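Local coordinates for protein superoxide dismutase [Cu-Zn] (Bacteroidetes bacterium GWA2_30_7, PDB 7B4P) that probably catalyses the dismutation of superoxide to oxygen and hydrogen peroxide, using a copper ion bound beside a zinc ion, at residues His48-His53 with Arg121-His126. Numbering follows the deposited sequence.
Sequences HGFHIH and RSMIVH. With CU (copper (II) ion), chain E.
H51 and H53 on one strand and H126 on its antiparallel neighbour bind a single copper ion, the active-site arrangement of the Greek-key β-barrel of Cu,Zn superoxide dismutases. H51 coordinates through ND1, 2.2 Å from the copper ion, whereas H53 and H126 both use NE2. The H51 and H126 rings are inclined at 61°, and those of H53 and H126 meet rim to rim. I124 packs against two of the ligand rings, laying CG1 over one face of H53 in a CH-π contact, 3.6 Å from the centroid, and CG2 over one face of H126, toward its rim. Second-shell acceptors hold the outer ring nitrogens: H53 ND1 by G67 O, H126 ND1 by G141 O, and NE2 of H51, whose side chain lies about 5 Å from the bound zinc ion, by the D130 carboxylate.

Backbone bonds fix the spacing of these ligands. H51 and I124 exchange two, I124 N to H51 O being 3.0 Å, and H53 pairs likewise with S122; H126 N adds one to G49 O.

On the other sheet face, inside the barrel, F50, I52, M123 and V125 pack together. Bends at chi2 and chi3 (-65° and -46°) curl M123 over the F50 ring. Its CE sits 3.5 Å from the ring centroid, and SD touches I52 CG1.

At the H126 end, the H48 side chain bonds H126 O through ND1 and S44 O through NE2. With an alanine here, both carbonyls would probably lose their tether beside ligand H126. H48 ND1 lies 2.8 Å from H126 O, in the carbonyl plane.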
loop_
_atom_site.group_PDB
_atom_site.type_symbol
_atom_site.label_atom_id
_atom_site.label_comp_id
_atom_site.label_asym_id
_atom_site.label_seq_id
_atom_site.Cartn_x
_atom_site.Cartn_y
_atom_site.Cartn_z
ATOM N N HIS A 48 -14.047 16.326 -4.444
ATOM C CA HIS A 48 -12.690 16.205 -3.848
ATOM C C HIS A 48 -11.710 15.697 -4.909
ATOM O O HIS A 48 -12.058 14.730 -5.614
ATOM C CB HIS A 48 -12.724 15.276 -2.630
ATOM C CG HIS A 48 -13.417 15.856 -1.444
ATOM N ND1 HIS A 48 -12.753 16.601 -0.489
ATOM C CD2 HIS A 48 -14.706 15.792 -1.046
ATOM C CE1 HIS A 48 -13.602 16.973 0.445
ATOM N NE2 HIS A 48 -14.809 16.489 0.127
ATOM N N GLY A 49 -10.535 16.331 -5.007
ATOM C CA GLY A 49 -9.413 15.880 -5.853
ATOM C C GLY A 49 -9.056 14.434 -5.558
ATOM O O GLY A 49 -8.945 14.084 -4.369
ATOM N N PHE A 50 -8.891 13.630 -6.610
ATOM C CA PHE A 50 -8.729 12.154 -6.557
ATOM C C PHE A 50 -7.662 11.761 -7.585
ATOM O O PHE A 50 -7.963 11.786 -8.796
ATOM C CB PHE A 50 -10.094 11.507 -6.812
ATOM C CG PHE A 50 -10.186 10.023 -6.562
ATOM C CD1 PHE A 50 -10.060 9.507 -5.281
ATOM C CD2 PHE A 50 -10.457 9.145 -7.602
ATOM C CE1 PHE A 50 -10.167 8.144 -5.053
ATOM C CE2 PHE A 50 -10.561 7.782 -7.373
ATOM C CZ PHE A 50 -10.416 7.284 -6.099
ATOM N N HIS A 51 -6.445 11.452 -7.121
ATOM C CA HIS A 51 -5.242 11.261 -7.977
ATOM C C HIS A 51 -4.403 10.072 -7.498
ATOM O O HIS A 51 -4.472 9.734 -6.300
ATOM C CB HIS A 51 -4.373 12.525 -7.988
ATOM C CG HIS A 51 -5.114 13.791 -8.257
ATOM N ND1 HIS A 51 -5.092 14.858 -7.379
ATOM C CD2 HIS A 51 -5.886 14.171 -9.296
ATOM C CE1 HIS A 51 -5.820 15.840 -7.866
ATOM N NE2 HIS A 51 -6.320 15.443 -9.040
ATOM N N ILE A 52 -3.628 9.486 -8.416
ATOM C CA ILE A 52 -2.491 8.565 -8.117
ATOM C C ILE A 52 -1.212 9.410 -8.074
ATOM O O ILE A 52 -0.940 10.111 -9.066
ATOM C CB ILE A 52 -2.404 7.428 -9.158
ATOM C CG1 ILE A 52 -3.667 6.562 -9.165
ATOM C CG2 ILE A 52 -1.149 6.594 -8.944
ATOM C CD1 ILE A 52 -3.807 5.682 -10.387
ATOM N N HIS A 53 -0.470 9.358 -6.963
ATOM C CA HIS A 53 0.784 10.125 -6.735
ATOM C C HIS A 53 1.991 9.190 -6.891
ATOM O O HIS A 53 1.824 7.977 -6.685
ATOM C CB HIS A 53 0.729 10.834 -5.375
ATOM C CG HIS A 53 -0.193 12.007 -5.350
ATOM N ND1 HIS A 53 0.230 13.270 -4.985
ATOM C CD2 HIS A 53 -1.505 12.119 -5.656
ATOM C CE1 HIS A 53 -0.784 14.106 -5.055
ATOM N NE2 HIS A 53 -1.860 13.426 -5.466
ATOM N N ARG A 121 2.232 2.668 -6.174
ATOM C CA ARG A 121 1.970 4.131 -6.143
ATOM C C ARG A 121 0.951 4.406 -5.033
ATOM O O ARG A 121 0.445 3.432 -4.445
ATOM C CB ARG A 121 1.469 4.624 -7.504
ATOM C CG ARG A 121 2.350 4.231 -8.683
ATOM C CD ARG A 121 3.738 4.833 -8.608
ATOM N NE ARG A 121 4.629 4.299 -9.628
ATOM C CZ ARG A 121 5.913 4.622 -9.762
ATOM N NH1 ARG A 121 6.477 5.491 -8.938
ATOM N NH2 ARG A 121 6.630 4.072 -10.727
ATOM N N SER A 122 0.663 5.682 -4.767
ATOM C CA SER A 122 -0.275 6.132 -3.707
ATOM C C SER A 122 -1.537 6.735 -4.333
ATOM O O SER A 122 -1.427 7.360 -5.400
ATOM C CB SER A 122 0.386 7.113 -2.774
ATOM O OG SER A 122 0.911 8.222 -3.488
ATOM N N MET A 123 -2.685 6.522 -3.685
ATOM C CA MET A 123 -3.943 7.284 -3.902
ATOM C C MET A 123 -3.967 8.438 -2.896
ATOM O O MET A 123 -3.649 8.190 -1.719
ATOM C CB MET A 123 -5.181 6.405 -3.687
ATOM C CG MET A 123 -5.437 5.390 -4.795
ATOM S SD MET A 123 -5.826 6.139 -6.403
ATOM C CE MET A 123 -7.023 7.386 -5.927
ATOM N N ILE A 124 -4.313 9.644 -3.350
ATOM C CA ILE A 124 -4.474 10.860 -2.496
ATOM C C ILE A 124 -5.853 11.471 -2.769
ATOM O O ILE A 124 -6.172 11.711 -3.951
ATOM C CB ILE A 124 -3.340 11.874 -2.750
ATOM C CG1 ILE A 124 -1.987 11.357 -2.256
ATOM C CG2 ILE A 124 -3.671 13.234 -2.149
ATOM C CD1 ILE A 124 -1.860 11.291 -0.750
ATOM N N VAL A 125 -6.632 11.700 -1.710
ATOM C CA VAL A 125 -7.895 12.492 -1.748
ATOM C C VAL A 125 -7.578 13.879 -1.184
ATOM O O VAL A 125 -6.932 13.951 -0.117
ATOM C CB VAL A 125 -9.027 11.796 -0.969
ATOM C CG1 VAL A 125 -10.355 12.509 -1.165
ATOM C CG2 VAL A 125 -9.151 10.329 -1.353
ATOM N N HIS A 126 -7.995 14.933 -1.892
ATOM C CA HIS A 126 -7.705 16.352 -1.551
ATOM C C HIS A 126 -8.905 16.966 -0.823
ATOM O O HIS A 126 -10.011 16.404 -0.924
ATOM C CB HIS A 126 -7.326 17.136 -2.813
ATOM C CG HIS A 126 -6.029 16.709 -3.411
ATOM N ND1 HIS A 126 -4.832 17.315 -3.085
ATOM C CD2 HIS A 126 -5.733 15.736 -4.301
ATOM C CE1 HIS A 126 -3.854 16.737 -3.753
ATOM N NE2 HIS A 126 -4.380 15.767 -4.509
HETATM CU CU CU E . -3.465 14.623 -5.956
#